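Local coordinates for protein Pre-mRNA-processing-splicing factor 8 (Cryptococcus neoformans var. grubii serotype A, PDB 6MX6) that is the intein of a spliceosomal factor, a Hint-type element that probably excises itself from its precursor and joins the flanking protein segments, at residues T37-S42 with V159-L164; I44-E49 with K153-V158; K55-L60 with H141-E146; G59-V64 with L166-L171. All blocks are in the same frame, centred on the assembly; numbering follows the deposited sequence.

Following the chain from its N terminus, residues 37-42 at the start of strand 38-49 meet residues 159-164, so interaction 1 closes a loop of more than one hundred residues. Interaction 2 lies inside that loop and pairs the same strand, farther along, with strand 152-159; the two contacts touch where Ser42 and Phe157-Val158 meet. Interaction 3 is nested deeper still and joins strands 52-56 and 139-147 in the second, six-stranded sheet, on the other side of the chain's centre from interaction 1. Interaction 4 starts from the same stretch as interaction 3 but runs to residues 166-171, crossing interactions 1 and 2 and tying the edge of the six-stranded sheet to the C-terminal part.

Interaction 1 (T37-S42 with V159-L164); sequences TSRTAS and VDKDSL
The Arg39 guanidinium has Lys161 CB over one face, 3.8 Å from NE, and Asp162 OD1 at its edge, while Thr37 OG1 and Ser38 O take NH1 within the plane; Thr37 OG1 is also hydrogen-bonded to Asp35. The contact belongs to the antiparallel beta architecture of the Hint fold: Ala41 and Val159 form a non-hydrogen-bonded pair, after which residues 160-163 reverse the chain in a type II' turn. Arg39 reaches this turn because its side chain bends at chi2 (-74°), which sets CD beside the carbonyl oxygens of Asp160 and Leu164. The salt bridge to Asp162 is made mainly by NE, 2.7 Å from OD1, with the guanidinium and carboxylate planes 56° apart; NH2 adds only weak bonds to both oxygens. Behind it, Leu164 N reaches Asp162 OD1 from the opposite face of the carboxylate in an Asx turn, which fixes the acceptor. Lys161 extends across Arg39 at about a right angle and gives NZ to Ser38 O (3.1 Å), opposite in face to Arg39 NH1. Val159 CG1 packs on Arg39 CB at 3.6 Å. Asp160 N donates to Thr40 O, and Asp160 OD1 in return accepts Thr40 N at 2.6 Å, from above the carboxylate plane.

Interaction 2 (I44-E49 with K153-V158); sequences IVRGEE and KWSGFV
A chi1 of 57° sets Trp154 CG between the backbone N and the carbonyl carbon, and chi2 near -96° turns the indole flat onto Gly47 of the neighbouring strand. Glu49 CG takes the corresponding place, and the chain, extended beyond it, carries the carboxylate to Trp154 NE1. Gly47 N stands 3.4 Å above the indole plane, over its centre, and Gly47 CA makes a CH-pi contact 3.7 Å from the centroid of the five-membered ring. Arg46 C lies over the same face but nearer the rim, whereas Val45 CG2 comes to the ring edge, 4.0 Å from CZ3. The indole thus lies flat against peptide backbone, where glycine brings no side chain of its own. Trp154 NE1 gives a weak bond to Glu49 OE2 at 3.1 Å, the carboxylate standing nearly perpendicular to the ring.

The two strands are antiparallel partners inside the four-stranded sheet of the Hint module, with hydrogen-bonded pairs Val45-Gly156 and Gly47-Trp154 alternating with non-hydrogen-bonded pairs Arg46-Ser155 and Glu48-Lys153. Val45 N and Gly156 O lie 2.9 Å apart in a nearly straight bond (170°).

On the face opposite Trp154, Arg46 extends from CG to NE and leaves NH1 3.1 Å from Ser155 OG, a weak bond; the firmer partner of that hydroxyl is Asn8. At the far end of the contact from Glu49, the side chains of Ile44 and Phe157 lie side by side, Ile44 CD1 touching Phe157 CB at 3.7 Å.

Interaction 3 (K55-L60 with H141-E146); sequences KTHEGL and HINSIE
His141, in strand 139-147, meets Glu58 twice. Its ND1 donates to Glu58 OE1 at 2.8 Å, in the plane of the imidazole and on the syn lone pair of the carboxylate, whose plane is only 14° from that of the ring; its backbone N reaches Glu58 OE2 at 3.1 Å. Both carboxylate oxygens are thus engaged by one residue. Glu58 bends at chi2 (78°), which turns CD back toward the strand. The carbonyl of His141 also accepts His57 N, at 2.9 Å and nearly along the C=O axis.

Ile142 follows as the non-hydrogen-bonded partner of Thr56, with its CB turned away from residues 55-60. At Asn143 the register slips by one residue: Asn143 N and Ser144 N both donate to Lys55 O, at 2.7 and 3.1 Å, in a classic beta bulge. The side chain of Asn143, with CG anti to its backbone N, crosses His57 at about a right angle; CB lies over the ring face, 3.9 Å from its centroid, in a CH-pi contact offset toward the rim.

Ser144 completes the pairing, its O accepting Lys55 N at 2.9 Å. Ser144 OG lies beside the aliphatic part of Lys55, closest to CB at 3.5 Å, while Lys55 NZ runs on to a salt bridge with Asp62.

Within the six-stranded antiparallel sheet, strand 139-147 lies between strands 52-56 and 117-120; Ile142 and Ile145 turn to Ile54 and to helix 103-108, where both meet Phe106.

Interaction 4 (G59-V64 with L166-L171); sequences GLEDLV and LRYDYL
Glu61 and Arg167 make the direct hydrogen bonds of this contact. The guanidinium grips one atom end-on, Arg167 NH1 and NH2 lying 2.9 and 3.0 Å from Glu61 O, NH1 coming from above the carbonyl plane. Within the type I turn of residues 167-170, Asp169 holds the other side of the same group in a side-on salt bridge: Arg167 NE meets OD1 almost straight, and Arg167 NH2 meets OD2 at 2.6 Å. The bend at chi3 (74°) turns NE toward Asp169 OD1; bonds along two edges of the plane then limit guanidinium rotation.

Two waters extend the polar network. One accepts from Glu61 N, donates to Asp169 OD2 and also bonds Tyr168 OH, each at 2.8 Å. The second donates to Asp62 O and accepts weakly from Arg167 NH1.

Carbon atoms cover both faces of the guanidinium, Glu61 CB one and Leu171 CD2 the other, the methyl 3.5 Å above the plane and over its centre, while Leu60 CB comes to the edge. Leu60 CD1 also touches Asp169 OD2 at 3.4 Å, and Leu63 CD2 approaches Leu171 CD2 at 4.4 Å.

The contact joins the outermost strand 63-65 of the six-stranded sheet to the turn between strands 164-166 and 172-174; Leu173 of the latter strand packs against both Leu63 and Arg167, Leu63 also meets Leu6 of strand 6-7, and Arg11 of strand 11-13 makes a cation-pi contact with Tyr168.

Interaction 1 (T37-S42 with V159-L164)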
loop_
_atom_site.group_PDB
_atom_site.type_symbol
_atom_site.label_atom_id
_atom_site.label_comp_id
_atom_site.label_asym_id
_atom_site.label_seq_id
_atom_site.Cartn_x
_atom_site.Cartn_y
_atom_site.Cartn_z
ATOM N N THR A 37 -5.190 16.269 0.120
ATOM C CA THR A 37 -4.736 17.030 1.276
ATOM C C THR A 37 -3.527 16.358 1.931
ATOM O O THR A 37 -3.088 15.274 1.541
ATOM C CB THR A 37 -5.870 17.205 2.285
ATOM O OG1 THR A 37 -6.321 15.921 2.737
ATOM C CG2 THR A 37 -7.030 17.956 1.652
ATOM N N SER A 38 -2.990 17.013 2.954
ATOM C CA SER A 38 -1.768 16.577 3.606
ATOM C C SER A 38 -2.019 15.421 4.569
ATOM O O SER A 38 -3.128 15.204 5.063
ATOM C CB SER A 38 -1.123 17.734 4.366
ATOM O OG SER A 38 -0.260 18.460 3.519
ATOM N N ARG A 39 -0.949 14.674 4.829
ATOM C CA ARG A 39 -0.922 13.616 5.827
ATOM C C ARG A 39 0.399 13.724 6.567
ATOM O O ARG A 39 1.441 13.926 5.947
ATOM C CB ARG A 39 -1.045 12.219 5.192
ATOM C CG ARG A 39 -2.334 11.960 4.447
ATOM C CD ARG A 39 -3.496 11.759 5.400
ATOM N NE ARG A 39 -4.687 11.305 4.693
ATOM C CZ ARG A 39 -5.437 12.080 3.916
ATOM N NH1 ARG A 39 -5.121 13.357 3.744
ATOM N NH2 ARG A 39 -6.501 11.575 3.305
ATOM N N THR A 40 0.362 13.615 7.886
ATOM C CA THR A 40 1.577 13.682 8.684
ATOM C C THR A 40 2.019 12.269 9.041
ATOM O O THR A 40 1.203 11.454 9.483
ATOM C CB THR A 40 1.362 14.510 9.954
ATOM O OG1 THR A 40 1.077 15.865 9.592
ATOM C CG2 THR A 40 2.613 14.490 10.812
ATOM N N ALA A 41 3.298 11.984 8.835
ATOM C CA ALA A 41 3.881 10.696 9.182
ATOM C C ALA A 41 4.561 10.776 10.541
ATOM O O ALA A 41 5.156 11.795 10.902
ATOM C CB ALA A 41 4.890 10.251 8.120
ATOM N N SER A 42 4.471 9.684 11.297
ATOM C CA SER A 42 5.147 9.604 12.584
ATOM C C SER A 42 5.499 8.154 12.878
ATOM O O SER A 42 5.100 7.236 12.159
ATOM C CB SER A 42 4.289 10.190 13.714
ATOM O OG SER A 42 3.040 9.535 13.819
ATOM N N VAL A 159 0.322 7.264 9.765
ATOM C CA VAL A 159 -0.132 8.454 9.070
ATOM C C VAL A 159 -1.436 8.884 9.726
ATOM O O VAL A 159 -2.262 8.039 10.083
ATOM C CB VAL A 159 -0.313 8.170 7.560
ATOM C CG1 VAL A 159 -1.296 9.129 6.929
ATOM C CG2 VAL A 159 1.027 8.228 6.847
ATOM N N ASP A 160 -1.613 10.191 9.907
ATOM C CA ASP A 160 -2.791 10.715 10.586
ATOM C C ASP A 160 -3.995 10.686 9.644
ATOM O O ASP A 160 -3.949 10.117 8.549
ATOM C CB ASP A 160 -2.514 12.121 11.117
ATOM C CG ASP A 160 -2.352 13.149 10.007
ATOM O OD1 ASP A 160 -1.846 12.796 8.919
ATOM O OD2 ASP A 160 -2.725 14.322 10.228
ATOM N N LYS A 161 -5.093 11.306 10.080
ATOM C CA LYS A 161 -6.339 11.441 9.307
ATOM C C LYS A 161 -6.839 10.036 8.979
ATOM O O LYS A 161 -6.924 9.200 9.893
ATOM C CB LYS A 161 -6.109 12.358 8.110
ATOM C CG LYS A 161 -5.791 13.806 8.474
ATOM C CD LYS A 161 -5.703 14.682 7.231
ATOM C CE LYS A 161 -5.478 16.143 7.590
ATOM N NZ LYS A 161 -5.250 16.983 6.381
ATOM N N ASP A 162 -7.179 9.730 7.723
ATOM C CA ASP A 162 -7.748 8.435 7.358
ATOM C C ASP A 162 -6.708 7.324 7.251
ATOM O O ASP A 162 -7.076 6.195 6.906
ATOM C CB ASP A 162 -8.509 8.542 6.034
ATOM C CG ASP A 162 -7.640 9.050 4.893
ATOM O OD1 ASP A 162 -6.439 9.321 5.114
ATOM O OD2 ASP A 162 -8.163 9.192 3.766
ATOM N N SER A 163 -5.435 7.625 7.520
ATOM C CA SER A 163 -4.321 6.681 7.460
ATOM C C SER A 163 -3.985 6.251 6.033
ATOM O O SER A 163 -3.329 5.225 5.835
ATOM C CB SER A 163 -4.579 5.445 8.334
ATOM O OG SER A 163 -4.635 5.784 9.711
ATOM N N LEU A 164 -4.404 7.021 5.033
ATOM C CA LEU A 164 -4.151 6.713 3.633
ATOM C C LEU A 164 -3.172 7.716 3.029
ATOM O O LEU A 164 -3.190 8.903 3.366
ATOM C CB LEU A 164 -5.456 6.718 2.837
ATOM C CG LEU A 164 -6.578 5.835 3.377
ATOM C CD1 LEU A 164 -7.777 5.899 2.457
ATOM C CD2 LEU A 164 -6.096 4.399 3.542
#

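Interaction 2 (I44-E49 with K153-V158)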
loop_
_atom_site.group_PDB
_atom_site.type_symbol
_atom_site.label_atom_id
_atom_site.label_comp_id
_atom_site.label_asym_id
_atom_site.label_seq_id
_atom_site.Cartn_x
_atom_site.Cartn_y
_atom_site.Cartn_z
ATOM N N ILE A 44 8.423 6.382 12.901
ATOM C CA ILE A 44 9.263 5.726 11.901
ATOM C C ILE A 44 9.884 4.472 12.505
ATOM O O ILE A 44 10.586 4.536 13.519
ATOM C CB ILE A 44 10.353 6.680 11.395
ATOM C CG1 ILE A 44 9.782 8.074 11.142
ATOM C CG2 ILE A 44 11.049 6.104 10.169
ATOM C CD1 ILE A 44 8.679 8.114 10.137
ATOM N N VAL A 45 9.664 3.326 11.861
ATOM C CA VAL A 45 10.237 2.068 12.318
ATOM C C VAL A 45 10.856 1.348 11.127
ATOM O O VAL A 45 10.514 1.607 9.971
ATOM C CB VAL A 45 9.187 1.175 13.005
ATOM C CG1 VAL A 45 8.783 1.776 14.344
ATOM C CG2 VAL A 45 7.974 1.019 12.104
ATOM N N ARG A 46 11.798 0.450 11.414
ATOM C CA ARG A 46 12.480 -0.273 10.347
ATOM C C ARG A 46 12.750 -1.704 10.777
ATOM O O ARG A 46 12.890 -1.999 11.966
ATOM C CB ARG A 46 13.816 0.368 9.952
ATOM C CG ARG A 46 13.751 1.839 9.617
ATOM C CD ARG A 46 14.846 2.225 8.635
ATOM N NE ARG A 46 15.104 3.664 8.612
ATOM C CZ ARG A 46 14.234 4.585 8.205
ATOM N NH1 ARG A 46 13.029 4.234 7.773
ATOM N NH2 ARG A 46 14.573 5.867 8.231
ATOM N N GLY A 47 12.840 -2.587 9.794
ATOM C CA GLY A 47 13.229 -3.947 10.110
ATOM C C GLY A 47 13.636 -4.671 8.849
ATOM O O GLY A 47 13.831 -4.056 7.805
ATOM N N GLU A 48 13.765 -5.992 8.971
ATOM C CA GLU A 48 14.195 -6.833 7.862
ATOM C C GLU A 48 13.515 -8.186 7.978
ATOM O O GLU A 48 13.642 -8.846 9.012
ATOM C CB GLU A 48 15.717 -7.006 7.861
ATOM C CG GLU A 48 16.213 -7.906 6.754
ATOM C CD GLU A 48 17.700 -7.762 6.492
ATOM O OE1 GLU A 48 18.357 -6.945 7.174
ATOM O OE2 GLU A 48 18.211 -8.468 5.596
ATOM N N GLU A 49 12.813 -8.605 6.926
ATOM C CA GLU A 49 12.147 -9.903 6.991
ATOM C C GLU A 49 11.711 -10.312 5.594
ATOM O O GLU A 49 11.791 -9.531 4.644
ATOM C CB GLU A 49 10.943 -9.883 7.940
ATOM C CG GLU A 49 9.807 -8.991 7.494
ATOM C CD GLU A 49 8.818 -8.720 8.612
ATOM O OE1 GLU A 49 7.628 -9.087 8.470
ATOM O OE2 GLU A 49 9.239 -8.149 9.641
ATOM N N LYS A 153 14.911 -5.378 3.618
ATOM C CA LYS A 153 14.663 -4.299 4.559
ATOM C C LYS A 153 13.357 -3.596 4.239
ATOM O O LYS A 153 13.009 -3.394 3.070
ATOM C CB LYS A 153 15.810 -3.284 4.530
ATOM C CG LYS A 153 17.106 -3.837 5.071
ATOM C CD LYS A 153 18.233 -2.801 4.980
ATOM C CE LYS A 153 19.521 -3.356 5.568
ATOM N NZ LYS A 153 20.527 -2.290 5.828
ATOM N N TRP A 154 12.647 -3.210 5.289
ATOM C CA TRP A 154 11.391 -2.496 5.183
ATOM C C TRP A 154 11.392 -1.321 6.152
ATOM O O TRP A 154 12.133 -1.301 7.148
ATOM C CB TRP A 154 10.188 -3.408 5.489
ATOM C CG TRP A 154 10.235 -4.076 6.844
ATOM C CD1 TRP A 154 10.687 -5.331 7.115
ATOM C CD2 TRP A 154 9.813 -3.525 8.106
ATOM N NE1 TRP A 154 10.562 -5.606 8.459
ATOM C CE2 TRP A 154 10.028 -4.513 9.086
ATOM C CE3 TRP A 154 9.275 -2.296 8.499
ATOM C CZ2 TRP A 154 9.728 -4.308 10.438
ATOM C CZ3 TRP A 154 8.972 -2.098 9.838
ATOM C CH2 TRP A 154 9.200 -3.096 10.789
ATOM N N SER A 155 10.506 -0.369 5.861
ATOM C CA SER A 155 10.290 0.811 6.683
ATOM C C SER A 155 8.794 1.036 6.824
ATOM O O SER A 155 8.024 0.813 5.880
ATOM C CB SER A 155 10.970 2.046 6.079
ATOM O OG SER A 155 12.361 1.827 5.899
ATOM N N GLY A 156 8.386 1.460 8.019
ATOM C CA GLY A 156 6.991 1.719 8.297
ATOM C C GLY A 156 6.838 2.999 9.099
ATOM O O GLY A 156 7.802 3.534 9.644
ATOM N N PHE A 157 5.605 3.486 9.141
ATOM C CA PHE A 157 5.248 4.664 9.921
ATOM C C PHE A 157 3.732 4.705 10.007
ATOM O O PHE A 157 3.031 3.980 9.298
ATOM C CB PHE A 157 5.814 5.962 9.323
ATOM C CG PHE A 157 5.616 6.098 7.833
ATOM C CD1 PHE A 157 4.354 6.300 7.301
ATOM C CD2 PHE A 157 6.700 6.051 6.970
ATOM C CE1 PHE A 157 4.174 6.439 5.931
ATOM C CE2 PHE A 157 6.527 6.180 5.597
ATOM C CZ PHE A 157 5.262 6.376 5.082
ATOM N N VAL A 158 3.232 5.544 10.894
ATOM C CA VAL A 158 1.801 5.801 10.954
ATOM C C VAL A 158 1.540 7.126 10.260
ATOM O O VAL A 158 2.417 7.991 10.152
ATOM C CB VAL A 158 1.242 5.812 12.393
ATOM C CG1 VAL A 158 1.000 4.388 12.877
ATOM C CG2 VAL A 158 2.169 6.543 13.316
#

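Interaction 3 (K55-L60 with H141-E146)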
loop_
_atom_site.group_PDB
_atom_site.type_symbol
_atom_site.label_atom_id
_atom_site.label_comp_id
_atom_site.label_asym_id
_atom_site.label_seq_id
_atom_site.Cartn_x
_atom_site.Cartn_y
_atom_site.Cartn_z
ATOM N N LYS A 55 1.646 -8.678 -7.212
ATOM C CA LYS A 55 1.690 -8.315 -8.624
ATOM C C LYS A 55 0.276 -8.179 -9.164
ATOM O O LYS A 55 -0.585 -9.029 -8.897
ATOM C CB LYS A 55 2.425 -9.371 -9.459
ATOM C CG LYS A 55 3.897 -9.577 -9.125
ATOM C CD LYS A 55 4.481 -10.644 -10.038
ATOM C CE LYS A 55 5.946 -10.392 -10.350
ATOM N NZ LYS A 55 6.154 -9.096 -11.036
ATOM N N THR A 56 0.069 -7.139 -9.973
ATOM C CA THR A 56 -1.213 -6.872 -10.603
ATOM C C THR A 56 -1.192 -7.318 -12.061
ATOM O O THR A 56 -0.134 -7.463 -12.676
ATOM C CB THR A 56 -1.562 -5.380 -10.511
ATOM O OG1 THR A 56 -0.482 -4.593 -11.031
ATOM C CG2 THR A 56 -1.825 -4.981 -9.045
ATOM N N HIS A 57 -2.385 -7.567 -12.596
ATOM C CA HIS A 57 -2.518 -7.744 -14.040
ATOM C C HIS A 57 -2.038 -6.505 -14.774
ATOM O O HIS A 57 -1.328 -6.602 -15.785
ATOM C CB HIS A 57 -3.978 -8.024 -14.405
ATOM C CG HIS A 57 -4.449 -9.389 -14.026
ATOM N ND1 HIS A 57 -4.565 -10.415 -14.939
ATOM C CD2 HIS A 57 -4.848 -9.894 -12.836
ATOM C CE1 HIS A 57 -5.014 -11.497 -14.325
ATOM N NE2 HIS A 57 -5.191 -11.208 -13.049
ATOM N N GLU A 58 -2.433 -5.334 -14.288
ATOM C CA GLU A 58 -2.069 -4.074 -14.913
ATOM C C GLU A 58 -0.571 -3.816 -14.772
ATOM O O GLU A 58 0.072 -4.270 -13.826
ATOM C CB GLU A 58 -2.866 -2.929 -14.282
ATOM C CG GLU A 58 -4.376 -2.955 -14.558
ATOM C CD GLU A 58 -5.145 -3.961 -13.696
ATOM O OE1 GLU A 58 -6.382 -4.068 -13.858
ATOM O OE2 GLU A 58 -4.523 -4.653 -12.860
ATOM N N GLY A 59 -0.017 -3.073 -15.729
ATOM C CA GLY A 59 1.410 -2.823 -15.750
ATOM C C GLY A 59 1.855 -1.751 -14.776
ATOM O O GLY A 59 2.325 -0.685 -15.181
ATOM N N LEU A 60 1.704 -2.024 -13.488
ATOM C CA LEU A 60 2.146 -1.133 -12.424
ATOM C C LEU A 60 3.203 -1.857 -11.604
ATOM O O LEU A 60 3.255 -3.087 -11.586
ATOM C CB LEU A 60 0.982 -0.715 -11.512
ATOM C CG LEU A 60 -0.023 0.350 -11.969
ATOM C CD1 LEU A 60 0.668 1.554 -12.590
ATOM C CD2 LEU A 60 -1.037 -0.237 -12.930
ATOM N N HIS A 141 -6.410 -5.257 -10.468
ATOM C CA HIS A 141 -6.714 -6.650 -10.203
ATOM C C HIS A 141 -5.420 -7.349 -9.815
ATOM O O HIS A 141 -4.433 -7.286 -10.553
ATOM C CB HIS A 141 -7.344 -7.299 -11.434
ATOM C CG HIS A 141 -8.559 -6.578 -11.929
ATOM N ND1 HIS A 141 -8.487 -5.460 -12.734
ATOM C CD2 HIS A 141 -9.877 -6.802 -11.711
ATOM C CE1 HIS A 141 -9.709 -5.032 -12.998
ATOM N NE2 HIS A 141 -10.569 -5.828 -12.388
ATOM N N ILE A 142 -5.421 -7.995 -8.661
ATOM C CA ILE A 142 -4.230 -8.691 -8.198
ATOM C C ILE A 142 -4.085 -9.995 -8.973
ATOM O O ILE A 142 -5.021 -10.799 -9.046
ATOM C CB ILE A 142 -4.306 -8.936 -6.685
ATOM C CG1 ILE A 142 -4.247 -7.594 -5.955
ATOM C CG2 ILE A 142 -3.178 -9.845 -6.239
ATOM C CD1 ILE A 142 -4.308 -7.726 -4.454
ATOM N N ASN A 143 -2.910 -10.206 -9.556
ATOM C CA ASN A 143 -2.624 -11.443 -10.269
ATOM C C ASN A 143 -1.926 -12.467 -9.389
ATOM O O ASN A 143 -2.179 -13.669 -9.523
ATOM C CB ASN A 143 -1.766 -11.157 -11.507
ATOM C CG ASN A 143 -1.601 -12.378 -12.393
ATOM O OD1 ASN A 143 -2.577 -13.055 -12.731
ATOM N ND2 ASN A 143 -0.362 -12.673 -12.765
ATOM N N SER A 144 -1.051 -12.029 -8.488
ATOM C CA SER A 144 -0.385 -12.988 -7.618
ATOM C C SER A 144 0.040 -12.299 -6.336
ATOM O O SER A 144 0.279 -11.091 -6.312
ATOM C CB SER A 144 0.833 -13.638 -8.293
ATOM O OG SER A 144 1.799 -12.671 -8.659
ATOM N N ILE A 145 0.123 -13.080 -5.264
ATOM C CA ILE A 145 0.662 -12.584 -4.006
ATOM C C ILE A 145 1.466 -13.726 -3.410
ATOM O O ILE A 145 0.940 -14.832 -3.232
ATOM C CB ILE A 145 -0.430 -12.079 -3.038
ATOM C CG1 ILE A 145 0.200 -11.559 -1.738
ATOM C CG2 ILE A 145 -1.492 -13.150 -2.772
ATOM C CD1 ILE A 145 -0.732 -10.676 -0.904
ATOM N N GLU A 146 2.756 -13.497 -3.195
ATOM C CA GLU A 146 3.628 -14.606 -2.820
ATOM C C GLU A 146 4.625 -14.166 -1.769
ATOM O O GLU A 146 5.125 -13.047 -1.820
ATOM C CB GLU A 146 4.398 -15.157 -4.031
ATOM C CG GLU A 146 3.542 -15.774 -5.146
ATOM C CD GLU A 146 2.864 -17.073 -4.723
ATOM O OE1 GLU A 146 3.241 -17.647 -3.678
ATOM O OE2 GLU A 146 1.952 -17.526 -5.446
#

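Interaction 4 (G59-V64 with L166-L171)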
loop_
_atom_site.group_PDB
_atom_site.type_symbol
_atom_site.label_atom_id
_atom_site.label_comp_id
_atom_site.label_asym_id
_atom_site.label_seq_id
_atom_site.Cartn_x
_atom_site.Cartn_y
_atom_site.Cartn_z
ATOM N N GLY A 59 -0.017 -3.073 -15.729
ATOM C CA GLY A 59 1.410 -2.823 -15.750
ATOM C C GLY A 59 1.855 -1.751 -14.776
ATOM O O GLY A 59 2.325 -0.685 -15.181
ATOM N N LEU A 60 1.704 -2.024 -13.488
ATOM C CA LEU A 60 2.146 -1.133 -12.424
ATOM C C LEU A 60 3.203 -1.857 -11.604
ATOM O O LEU A 60 3.255 -3.087 -11.586
ATOM C CB LEU A 60 0.982 -0.715 -11.512
ATOM C CG LEU A 60 -0.023 0.350 -11.969
ATOM C CD1 LEU A 60 0.668 1.554 -12.590
ATOM C CD2 LEU A 60 -1.037 -0.237 -12.930
ATOM N N GLU A 61 4.038 -1.081 -10.913
ATOM C CA GLU A 61 5.099 -1.658 -10.093
ATOM C C GLU A 61 4.529 -2.570 -9.016
ATOM O O GLU A 61 3.492 -2.275 -8.420
ATOM C CB GLU A 61 5.923 -0.546 -9.435
ATOM C CG GLU A 61 6.938 0.100 -10.373
ATOM C CD GLU A 61 7.913 1.016 -9.650
ATOM O OE1 GLU A 61 7.810 1.146 -8.411
ATOM O OE2 GLU A 61 8.780 1.607 -10.327
ATOM N N ASP A 62 5.216 -3.687 -8.768
ATOM C CA ASP A 62 4.812 -4.583 -7.688
ATOM C C ASP A 62 4.787 -3.835 -6.358
ATOM O O ASP A 62 5.610 -2.955 -6.104
ATOM C CB ASP A 62 5.782 -5.759 -7.542
ATOM C CG ASP A 62 5.909 -6.603 -8.799
ATOM O OD1 ASP A 62 5.099 -6.444 -9.740
ATOM O OD2 ASP A 62 6.839 -7.442 -8.831
ATOM N N LEU A 63 3.858 -4.221 -5.488
ATOM C CA LEU A 63 3.835 -3.726 -4.112
ATOM C C LEU A 63 4.443 -4.791 -3.210
ATOM O O LEU A 63 3.975 -5.930 -3.204
ATOM C CB LEU A 63 2.408 -3.405 -3.669
ATOM C CG LEU A 63 2.256 -2.901 -2.234
ATOM C CD1 LEU A 63 2.980 -1.551 -2.079
ATOM C CD2 LEU A 63 0.786 -2.793 -1.860
ATOM N N VAL A 64 5.475 -4.440 -2.444
ATOM C CA VAL A 64 6.161 -5.428 -1.610
ATOM C C VAL A 64 6.075 -4.959 -0.165
ATOM O O VAL A 64 6.487 -3.838 0.146
ATOM C CB VAL A 64 7.623 -5.638 -2.040
ATOM C CG1 VAL A 64 8.258 -6.729 -1.212
ATOM C CG2 VAL A 64 7.705 -5.994 -3.530
ATOM N N LEU A 166 -0.299 8.119 -0.742
ATOM C CA LEU A 166 -0.176 7.754 -2.148
ATOM C C LEU A 166 1.221 7.265 -2.493
ATOM O O LEU A 166 2.220 7.900 -2.129
ATOM C CB LEU A 166 -0.538 8.936 -3.046
ATOM C CG LEU A 166 -2.014 9.332 -3.041
ATOM C CD1 LEU A 166 -2.269 10.384 -4.112
ATOM C CD2 LEU A 166 -2.925 8.123 -3.221
ATOM N N ARG A 167 1.279 6.151 -3.223
ATOM C CA ARG A 167 2.469 5.781 -3.973
ATOM C C ARG A 167 2.653 6.752 -5.139
ATOM O O ARG A 167 1.738 7.485 -5.516
ATOM C CB ARG A 167 2.348 4.340 -4.489
ATOM C CG ARG A 167 3.680 3.627 -4.756
ATOM C CD ARG A 167 3.494 2.124 -4.981
ATOM N NE ARG A 167 2.911 1.825 -6.292
ATOM C CZ ARG A 167 2.865 0.609 -6.824
ATOM N NH1 ARG A 167 3.350 -0.427 -6.151
ATOM N NH2 ARG A 167 2.320 0.420 -8.023
ATOM N N TYR A 168 3.856 6.746 -5.717
ATOM C CA TYR A 168 4.192 7.708 -6.763
ATOM C C TYR A 168 3.257 7.599 -7.972
ATOM O O TYR A 168 3.048 8.591 -8.682
ATOM C CB TYR A 168 5.647 7.515 -7.195
ATOM C CG TYR A 168 5.797 6.375 -8.174
ATOM C CD1 TYR A 168 5.771 5.054 -7.740
ATOM C CD2 TYR A 168 5.929 6.617 -9.532
ATOM C CE1 TYR A 168 5.889 4.007 -8.639
ATOM C CE2 TYR A 168 6.048 5.581 -10.436
ATOM C CZ TYR A 168 6.025 4.281 -9.988
ATOM O OH TYR A 168 6.143 3.256 -10.903
ATOM N N ASP A 169 2.693 6.415 -8.228
ATOM C CA ASP A 169 1.732 6.204 -9.303
ATOM C C ASP A 169 0.289 6.289 -8.819
ATOM O O ASP A 169 -0.612 5.763 -9.481
ATOM C CB ASP A 169 1.976 4.854 -9.991
ATOM C CG ASP A 169 1.782 3.668 -9.051
ATOM O OD1 ASP A 169 1.598 3.878 -7.834
ATOM O OD2 ASP A 169 1.805 2.515 -9.531
ATOM N N TYR A 170 0.059 6.912 -7.662
ATOM C CA TYR A 170 -1.252 7.190 -7.091
ATOM C C TYR A 170 -1.972 5.948 -6.568
ATOM O O TYR A 170 -3.142 6.042 -6.199
ATOM C CB TYR A 170 -2.143 7.943 -8.092
ATOM C CG TYR A 170 -1.514 9.247 -8.526
ATOM C CD1 TYR A 170 -1.494 10.343 -7.677
ATOM C CD2 TYR A 170 -0.915 9.371 -9.772
ATOM C CE1 TYR A 170 -0.905 11.541 -8.065
ATOM C CE2 TYR A 170 -0.329 10.559 -10.170
ATOM C CZ TYR A 170 -0.325 11.639 -9.312
ATOM O OH TYR A 170 0.259 12.820 -9.708
ATOM N N LEU A 171 -1.303 4.793 -6.499
ATOM C CA LEU A 171 -1.841 3.671 -5.737
ATOM C C LEU A 171 -2.078 4.114 -4.298
ATOM O O LEU A 171 -1.216 4.753 -3.690
ATOM C CB LEU A 171 -0.871 2.487 -5.777
ATOM C CG LEU A 171 -1.272 1.241 -4.993
ATOM C CD1 LEU A 171 -2.501 0.603 -5.598
ATOM C CD2 LEU A 171 -0.112 0.252 -4.950
HETATM O O HOH W 1 3.811 1.721 -11.274
HETATM O O HOH W 2 6.034 -0.332 -4.732
#